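Local coordinates for inclusion membrane protein A (Chlamydia trachomatis, PDB 6E7E) that probably takes part in the homotypic fusion of chlamydial inclusions through a SNARE-like soluble domain, the part modelled here, which is tethered to the inclusion membrane in the whole protein, at residues A[17-22]-A[62-67]; A[68-73]-A[154-159]. The protein carries 2 engineered substitutions. All coordinates share one frame; numbering follows the deposited sequence.

Contact 1: A[17-22]-A[62-67]; sequences SLKEIN and DNYKGF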
# COMPACT_ATOMS: atom_id res chain seq x y z
N SER A 17 -3.23 8.47 5.52
CA SER A 17 -1.91 7.79 5.63
C SER A 17 -1.66 6.90 4.42
O SER A 17 -0.54 6.89 3.90
CB SER A 17 -1.83 7.01 6.90
OG SER A 17 -1.81 7.90 7.98
N LEU A 18 -2.65 6.15 3.97
CA LEU A 18 -2.49 5.30 2.78
C LEU A 18 -2.10 6.15 1.57
O LEU A 18 -1.30 5.68 0.75
CB LEU A 18 -3.76 4.52 2.48
CG LEU A 18 -4.00 3.34 3.41
CD1 LEU A 18 -5.45 2.91 3.26
CD2 LEU A 18 -3.04 2.21 3.10
N LYS A 19 -2.67 7.34 1.41
CA LYS A 19 -2.33 8.19 0.27
C LYS A 19 -0.89 8.67 0.41
O LYS A 19 -0.19 8.78 -0.61
CB LYS A 19 -3.30 9.37 0.18
CG LYS A 19 -4.69 8.95 -0.28
CD LYS A 19 -5.66 10.10 -0.30
CE LYS A 19 -6.99 9.69 -0.85
NZ LYS A 19 -7.93 10.83 -0.93
N GLU A 20 -0.42 8.95 1.62
CA GLU A 20 1.01 9.30 1.80
C GLU A 20 1.90 8.11 1.46
O GLU A 20 2.93 8.27 0.80
CB GLU A 20 1.26 9.74 3.23
CG GLU A 20 0.55 11.02 3.61
CD GLU A 20 1.03 11.62 4.89
OE1 GLU A 20 1.68 10.90 5.67
OE2 GLU A 20 0.82 12.82 5.07
N ILE A 21 1.52 6.94 1.92
CA ILE A 21 2.26 5.69 1.65
C ILE A 21 2.29 5.48 0.15
O ILE A 21 3.34 5.14 -0.41
CB ILE A 21 1.62 4.53 2.42
CG1 ILE A 21 1.90 4.63 3.91
CG2 ILE A 21 2.06 3.20 1.84
CD1 ILE A 21 0.96 3.76 4.74
N ASN A 22 1.17 5.65 -0.52
CA ASN A 22 1.12 5.47 -1.99
C ASN A 22 2.12 6.39 -2.67
O ASN A 22 2.87 5.98 -3.55
CB ASN A 22 -0.29 5.78 -2.47
CG ASN A 22 -0.44 5.66 -3.97
OD1 ASN A 22 -0.74 6.63 -4.67
ND2 ASN A 22 -0.14 4.50 -4.48
N ASP A 62 -4.50 1.05 -6.22
CA ASP A 62 -5.64 0.13 -6.46
C ASP A 62 -5.76 -0.82 -5.27
O ASP A 62 -6.86 -1.26 -5.02
CB ASP A 62 -5.50 -0.61 -7.79
CG ASP A 62 -5.55 0.33 -8.99
OD1 ASP A 62 -6.39 1.25 -8.96
OD2 ASP A 62 -4.74 0.14 -9.92
N ASN A 63 -4.69 -1.06 -4.51
CA ASN A 63 -4.68 -2.04 -3.40
C ASN A 63 -5.36 -1.49 -2.14
O ASN A 63 -5.58 -2.28 -1.20
CB ASN A 63 -3.24 -2.48 -3.09
CG ASN A 63 -2.67 -3.39 -4.16
OD1 ASN A 63 -1.52 -3.24 -4.58
ND2 ASN A 63 -3.50 -4.28 -4.67
N TYR A 64 -5.78 -0.22 -2.12
CA TYR A 64 -6.59 0.27 -0.96
C TYR A 64 -7.87 0.97 -1.43
O TYR A 64 -8.55 1.62 -0.64
CB TYR A 64 -5.80 1.15 0.01
CG TYR A 64 -5.21 2.40 -0.60
CD1 TYR A 64 -5.93 3.57 -0.68
CD2 TYR A 64 -3.92 2.43 -1.10
CE1 TYR A 64 -5.42 4.72 -1.25
CE2 TYR A 64 -3.38 3.57 -1.67
CZ TYR A 64 -4.15 4.70 -1.78
OH TYR A 64 -3.60 5.82 -2.34
N LYS A 65 -8.24 0.79 -2.69
CA LYS A 65 -9.42 1.49 -3.26
C LYS A 65 -10.68 1.24 -2.43
O LYS A 65 -11.51 2.15 -2.34
CB LYS A 65 -9.60 1.03 -4.70
CG LYS A 65 -10.80 1.64 -5.41
CD LYS A 65 -11.01 1.10 -6.81
CE LYS A 65 -10.34 -0.23 -7.07
NZ LYS A 65 -11.04 -1.00 -8.13
N GLY A 66 -10.87 0.05 -1.87
CA GLY A 66 -12.11 -0.19 -1.12
C GLY A 66 -12.21 0.70 0.10
O GLY A 66 -13.31 1.12 0.46
N PHE A 67 -11.09 0.97 0.75
CA PHE A 67 -11.08 1.86 1.94
C PHE A 67 -11.38 3.28 1.50
O PHE A 67 -12.09 3.99 2.22
CB PHE A 67 -9.77 1.72 2.70
CG PHE A 67 -9.60 0.39 3.36
CD1 PHE A 67 -10.40 0.06 4.44
CD2 PHE A 67 -8.73 -0.56 2.86
CE1 PHE A 67 -10.27 -1.17 5.06
CE2 PHE A 67 -8.60 -1.79 3.47
CZ PHE A 67 -9.36 -2.08 4.58
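Tyr64 reaches across to Leu18, Lys19 and Asn22 on helix 4-38, and nearly everything in this contact happens along its side chain. At the root, Tyr64 CB sits 3.7 Å from Leu18 CD1, and that same methyl stays close to Tyr64 CG. Next comes the ring, which lies against Leu18 so that CB of the leucine stands 3.9 Å from the ring centroid, only 8° off the normal, a CH-pi contact over the middle of one face. The two side chains run in opposite directions past each other. Farther out, Tyr64 CE2 comes within 3.8 Å of Leu18 O. At the tip, Tyr64 OH packs 3.3 Å from Asn22 CB, which meets the ring at its edge, and the Asn22 amide plane is turned 71° from the ring. Lys19 crosses the tyrosine at about a right angle, its CG 3.9 Å from Tyr64 OH, before its extended chain leads away. With chi1 at 60°, Tyr64 CG lies between the backbone N and the carbonyl carbon, and the ring extends toward helix 4-38. Val97 of helix 87-107 also packs on Leu18, and Phe60 and Arg61 touch Asn22. Tyr64 occupies the N-cap position of helix 65-73, making this the aromatic packing of a helix start against a long neighbouring helix in an all-helical bundle.

Contact 2: A[68-73]-A[154-159]; sequences ESLLDE and SQIALQ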
# COMPACT_ATOMS: atom_id res chain seq x y z
N GLU A 68 -10.72 3.72 0.44
CA GLU A 68 -10.97 5.08 -0.07
C GLU A 68 -12.44 5.20 -0.48
O GLU A 68 -13.11 6.21 -0.17
CB GLU A 68 -9.99 5.36 -1.21
CG GLU A 68 -10.05 6.79 -1.67
CD GLU A 68 -8.96 7.20 -2.64
OE1 GLU A 68 -8.02 6.42 -2.84
OE2 GLU A 68 -9.08 8.30 -3.17
N SER A 69 -12.95 4.19 -1.16
CA SER A 69 -14.37 4.20 -1.56
C SER A 69 -15.31 4.25 -0.34
O SER A 69 -16.31 4.97 -0.36
CB SER A 69 -14.68 3.01 -2.40
OG SER A 69 -14.07 3.11 -3.68
N LEU A 70 -15.03 3.46 0.69
CA LEU A 70 -15.86 3.43 1.91
C LEU A 70 -15.90 4.82 2.52
O LEU A 70 -16.97 5.32 2.87
CB LEU A 70 -15.27 2.44 2.91
CG LEU A 70 -16.09 2.25 4.18
CD1 LEU A 70 -17.49 1.73 3.88
CD2 LEU A 70 -15.35 1.31 5.11
N LEU A 71 -14.74 5.43 2.64
CA LEU A 71 -14.67 6.78 3.24
C LEU A 71 -15.60 7.69 2.44
O LEU A 71 -16.35 8.50 3.01
CB LEU A 71 -13.22 7.27 3.25
CG LEU A 71 -13.02 8.61 3.91
CD1 LEU A 71 -13.23 8.47 5.41
CD2 LEU A 71 -11.64 9.14 3.57
N ASP A 72 -15.53 7.61 1.10
CA ASP A 72 -16.29 8.50 0.20
C ASP A 72 -17.80 8.22 0.32
O ASP A 72 -18.59 9.11 -0.04
CB ASP A 72 -15.84 8.36 -1.26
CG ASP A 72 -14.46 8.92 -1.57
OD1 ASP A 72 -13.94 9.71 -0.75
OD2 ASP A 72 -13.92 8.58 -2.64
N GLU A 73 -18.22 7.04 0.79
CA GLU A 73 -19.66 6.69 0.91
C GLU A 73 -20.27 7.31 2.16
O GLU A 73 -21.49 7.36 2.22
CB GLU A 73 -19.86 5.17 0.92
CG GLU A 73 -19.57 4.53 -0.41
CD GLU A 73 -20.44 5.04 -1.55
OE1 GLU A 73 -21.62 5.25 -1.32
OE2 GLU A 73 -19.91 5.23 -2.66
N SER A 154 -16.03 -4.83 -3.43
CA SER A 154 -17.13 -5.67 -3.94
C SER A 154 -18.41 -5.33 -3.18
O SER A 154 -19.51 -5.23 -3.76
CB SER A 154 -16.82 -7.14 -3.79
OG SER A 154 -15.72 -7.54 -4.62
N GLN A 155 -18.31 -5.22 -1.87
CA GLN A 155 -19.49 -4.97 -1.01
C GLN A 155 -20.10 -3.60 -1.28
O GLN A 155 -21.33 -3.46 -1.35
CB GLN A 155 -19.10 -5.13 0.45
CG GLN A 155 -18.70 -6.53 0.82
CD GLN A 155 -17.95 -6.59 2.12
OE1 GLN A 155 -17.20 -5.66 2.47
NE2 GLN A 155 -18.07 -7.74 2.78
N ILE A 156 -19.25 -2.59 -1.35
CA ILE A 156 -19.73 -1.22 -1.62
C ILE A 156 -20.37 -1.18 -3.00
O ILE A 156 -21.42 -0.54 -3.15
CB ILE A 156 -18.57 -0.21 -1.54
CG1 ILE A 156 -18.01 -0.14 -0.13
CG2 ILE A 156 -19.01 1.15 -2.04
CD1 ILE A 156 -16.70 0.56 -0.06
N ALA A 157 -19.73 -1.77 -4.01
CA ALA A 157 -20.25 -1.67 -5.38
C ALA A 157 -21.66 -2.26 -5.41
O ALA A 157 -22.54 -1.68 -6.04
CB ALA A 157 -19.34 -2.38 -6.36
N LEU A 158 -21.85 -3.41 -4.78
CA LEU A 158 -23.16 -4.07 -4.82
C LEU A 158 -24.19 -3.20 -4.09
O LEU A 158 -25.32 -3.02 -4.60
CB LEU A 158 -23.06 -5.47 -4.20
CG LEU A 158 -24.35 -6.26 -4.27
CD1 LEU A 158 -24.75 -6.52 -5.70
CD2 LEU A 158 -24.20 -7.56 -3.51
N GLN A 159 -23.85 -2.69 -2.91
CA GLN A 159 -24.80 -1.89 -2.14
C GLN A 159 -25.14 -0.59 -2.87
O GLN A 159 -26.30 -0.16 -2.88
CB GLN A 159 -24.28 -1.65 -0.74
CG GLN A 159 -25.24 -0.89 0.16
CD GLN A 159 -26.54 -1.61 0.43
OE1 GLN A 159 -26.62 -2.84 0.42
NE2 GLN A 159 -27.60 -0.85 0.70
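Two helices of the bundle meet here, the short helix 65-73 and the long C-terminal helix 125-165, and within residues 154-159 Ile156 makes all the contacts with 68-73. The axes of the two short segments run 38° apart in direction and come no closer than 10.1 Å. Ile156 points from helix 125-165 into the facing helix and divides the work between its two branches. The longer branch ends on the backbone: Ile156 CD1 lies 3.4 Å from Leu70 N and 3.6 Å from Leu70 CA, tight packing of a methyl against main chain. Beside that spot Ile156 CD1 also touches two side chains at their roots, Ser69 CB at 3.9 Å and Leu70 CB at 3.8 Å. Leu70 and Ile156 cross at about a right angle, and the rest of the leucine goes on to pack against Leu11, Leu84 and Phe85. A chi1 of -64° puts CG1 of Ile156 beside its backbone N and anti to the carbonyl carbon, and the two branches land on successive turns of the facing helix. Ile156 CG2 meets the aliphatic part of Glu73, 3.8 Å from Glu73 CG. The glutamate chain bends at chi2 (-60°), and its carboxylate is engaged through OE2 by Arg160, one turn farther along helix 125-165, in a salt bridge. Ser69 OG, by contrast, bonds within its own helix, to Lys65 O. The short helix 65-73 is thus packed here on the C-terminal helix of an all-helical bundle by one isoleucine, with the Glu73-Arg160 pair flanking it.

From the N terminus, the chain first runs through helix 4-38, which carries residues 17-22. It then passes along helix 44-57 and returns at 62-67, so contact 1 closes a loop of 39 intervening residues. Helix 65-73 continues straight into 68-73, where contact 2 opens; this one closes only after 80 more residues, at 154-159 on helix 125-165. The two loops follow in series and neither nest nor cross. Helix 65-73 serves both, linking the N-terminal and C-terminal long helices. Their centres lie about 14 Å apart, yet they touch: Gly66 O is 3.5 Å from Ile156 CD1, and Lys19 NZ forms a long, weak ion pair with Glu68 OE2.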